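Local coordinates for polar amino acid ABC uptake transporter substrate binding protein (Streptococcus thermophilus LMG 18311, PDB 3HV1) that probably binds a polar amino acid outside the membrane and delivers it to its ABC transporter for uptake, at residues F31-Y36 against A186-E191. Sequence-based numbering, arbitrary orientation.
Sequences FVPMGY and ANYYLE
Tyr188 reaches out from helix 183-192 to meet Val32, Pro33 and Tyr36. Its CG stands anti to the backbone N (chi1 167°), which carries the ring off the helix toward the loop. At the root of the side chain, Tyr188 CB lies 4.0 Å from Pro33 CG. Next comes the ring. Pro33 CB sits over one face, 3.7 Å from the centroid of the Tyr188 ring and 18° off the ring normal, a CH-pi contact. It is displaced toward the CG and CD1 side, with Tyr188 CG 3.6 Å from Pro33 CB. Farther out, Tyr188 CE2 meets Val32 CG1 at 3.6 Å. This methyl is anti to its own backbone N (chi1 -176°), while Val32 CG2 packs over a face of the Tyr36 ring. One valine thus touches both tyrosines. At the tip, the two tyrosines reach toward each other from their segments, and Tyr188 OH lies 3.2 Å from Tyr36 OH. Lys192, one turn further along the helix, hydrogen-bonds to Tyr188 OH. The peptide bond before Pro33 is cis and lies within a turn closed by a hydrogen bond from Gly35 N to Phe31 O, 3.1 Å. Trp246 of helix 238-247 touches both tyrosines, and Phe247 touches Pro33. The contact joins the turn between strands 30-31 and 35-37, with the start of the second strand, to a helix that follows strand 178-182 in the other lobe. Such a meeting of lobes is consistent with the two-lobed fold of family 3 solute-binding proteins, whose ligand cleft lies between the lobes.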
loop_
_atom_site.group_PDB
_atom_site.type_symbol
_atom_site.label_atom_id
_atom_site.label_comp_id
_atom_site.label_asym_id
_atom_site.label_seq_id
_atom_site.Cartn_x
_atom_site.Cartn_y
_atom_site.Cartn_z
ATOM N N PHE A 31 -8.820 -5.390 -24.127
ATOM C CA PHE A 31 -9.078 -4.610 -22.924
ATOM C C PHE A 31 -9.095 -3.086 -22.996
ATOM O O PHE A 31 -8.181 -2.418 -22.505
ATOM C CB PHE A 31 -8.130 -5.047 -21.815
ATOM C CG PHE A 31 -8.617 -4.705 -20.440
ATOM C CD1 PHE A 31 -9.886 -5.095 -20.025
ATOM C CD2 PHE A 31 -7.804 -4.016 -19.549
ATOM C CE1 PHE A 31 -10.337 -4.802 -18.739
ATOM C CE2 PHE A 31 -8.246 -3.720 -18.263
ATOM C CZ PHE A 31 -9.510 -4.110 -17.856
ATOM N N VAL A 32 -10.157 -2.541 -23.584
ATOM C CA VAL A 32 -10.329 -1.091 -23.666
ATOM C C VAL A 32 -10.613 -0.656 -22.224
ATOM O O VAL A 32 -11.328 -1.350 -21.503
ATOM C CB VAL A 32 -11.551 -0.715 -24.531
ATOM C CG1 VAL A 32 -11.642 0.799 -24.675
ATOM C CG2 VAL A 32 -11.453 -1.379 -25.895
ATOM N N PRO A 33 -10.064 0.490 -21.781
ATOM C CA PRO A 33 -9.193 1.415 -22.503
ATOM C C PRO A 33 -7.735 1.295 -22.059
ATOM O O PRO A 33 -6.926 2.164 -22.358
ATOM C CB PRO A 33 -9.763 2.762 -22.103
ATOM C CG PRO A 33 -9.959 2.544 -20.616
ATOM C CD PRO A 33 -10.527 1.115 -20.524
HETATM N N MSE A 34 -7.394 0.225 -21.352
HETATM C CA MSE A 34 -6.033 0.082 -20.862
HETATM C C MSE A 34 -5.003 -0.255 -21.932
HETATM O O MSE A 34 -3.907 0.303 -21.953
HETATM C CB MSE A 34 -6.012 -0.957 -19.748
HETATM C CG MSE A 34 -7.017 -0.666 -18.636
HETATM SE SE MSE A 34 -6.922 1.125 -17.886
HETATM C CE MSE A 34 -5.438 0.797 -16.761
ATOM N N GLY A 35 -5.363 -1.168 -22.823
ATOM C CA GLY A 35 -4.454 -1.555 -23.889
ATOM C C GLY A 35 -5.279 -2.409 -24.828
ATOM O O GLY A 35 -5.818 -3.435 -24.418
ATOM N N TYR A 36 -5.386 -1.986 -26.077
ATOM C CA TYR A 36 -6.189 -2.732 -27.020
ATOM C C TYR A 36 -5.823 -2.467 -28.469
ATOM O O TYR A 36 -5.137 -1.499 -28.794
ATOM C CB TYR A 36 -7.673 -2.417 -26.784
ATOM C CG TYR A 36 -8.020 -0.940 -26.875
ATOM C CD1 TYR A 36 -8.528 -0.390 -28.053
ATOM C CD2 TYR A 36 -7.833 -0.088 -25.781
ATOM C CE1 TYR A 36 -8.849 0.968 -28.137
ATOM C CE2 TYR A 36 -8.148 1.268 -25.858
ATOM C CZ TYR A 36 -8.655 1.788 -27.033
ATOM O OH TYR A 36 -8.973 3.124 -27.106
ATOM N N ALA A 186 -16.386 4.827 -17.304
ATOM C CA ALA A 186 -17.067 6.107 -17.139
ATOM C C ALA A 186 -16.187 7.251 -17.625
ATOM O O ALA A 186 -16.570 8.017 -18.512
ATOM C CB ALA A 186 -17.434 6.321 -15.658
ATOM N N ASN A 187 -14.997 7.368 -17.050
ATOM C CA ASN A 187 -14.098 8.455 -17.428
ATOM C C ASN A 187 -13.611 8.382 -18.866
ATOM O O ASN A 187 -13.507 9.402 -19.542
ATOM C CB ASN A 187 -12.910 8.506 -16.471
ATOM C CG ASN A 187 -13.260 9.170 -15.159
ATOM O OD1 ASN A 187 -13.021 10.372 -14.968
ATOM N ND2 ASN A 187 -13.850 8.409 -14.256
ATOM N N TYR A 188 -13.322 7.182 -19.342
ATOM C CA TYR A 188 -12.842 7.032 -20.708
ATOM C C TYR A 188 -13.867 7.489 -21.741
ATOM O O TYR A 188 -13.569 8.310 -22.611
ATOM C CB TYR A 188 -12.467 5.575 -20.978
ATOM C CG TYR A 188 -12.266 5.273 -22.442
ATOM C CD1 TYR A 188 -11.212 5.848 -23.155
ATOM C CD2 TYR A 188 -13.148 4.435 -23.127
ATOM C CE1 TYR A 188 -11.043 5.599 -24.506
ATOM C CE2 TYR A 188 -12.986 4.181 -24.484
ATOM C CZ TYR A 188 -11.933 4.764 -25.164
ATOM O OH TYR A 188 -11.767 4.513 -26.503
ATOM N N TYR A 189 -15.079 6.955 -21.650
ATOM C CA TYR A 189 -16.100 7.305 -22.624
ATOM C C TYR A 189 -16.516 8.756 -22.550
ATOM O O TYR A 189 -16.596 9.430 -23.577
ATOM C CB TYR A 189 -17.324 6.397 -22.469
ATOM C CG TYR A 189 -17.068 4.988 -22.948
ATOM C CD1 TYR A 189 -16.737 4.741 -24.276
ATOM C CD2 TYR A 189 -17.139 3.907 -22.074
ATOM C CE1 TYR A 189 -16.483 3.452 -24.726
ATOM C CE2 TYR A 189 -16.887 2.611 -22.510
ATOM C CZ TYR A 189 -16.559 2.392 -23.841
ATOM O OH TYR A 189 -16.302 1.115 -24.288
ATOM N N LEU A 190 -16.768 9.245 -21.339
ATOM C CA LEU A 190 -17.192 10.629 -21.173
ATOM C C LEU A 190 -16.137 11.617 -21.645
ATOM O O LEU A 190 -16.467 12.620 -22.269
ATOM C CB LEU A 190 -17.564 10.898 -19.714
ATOM C CG LEU A 190 -18.760 10.088 -19.196
ATOM C CD1 LEU A 190 -19.055 10.467 -17.747
ATOM C CD2 LEU A 190 -19.985 10.353 -20.062
ATOM N N GLU A 191 -14.870 11.344 -21.344
ATOM C CA GLU A 191 -13.789 12.228 -21.775
ATOM C C GLU A 191 -13.626 12.112 -23.285
ATOM O O GLU A 191 -13.417 13.108 -23.977
ATOM C CB GLU A 191 -12.469 11.847 -21.096
ATOM C CG GLU A 191 -11.233 12.610 -21.610
ATOM C CD GLU A 191 -11.289 14.111 -21.332
ATOM O OE1 GLU A 191 -12.056 14.527 -20.436
ATOM O OE2 GLU A 191 -10.547 14.876 -21.997
#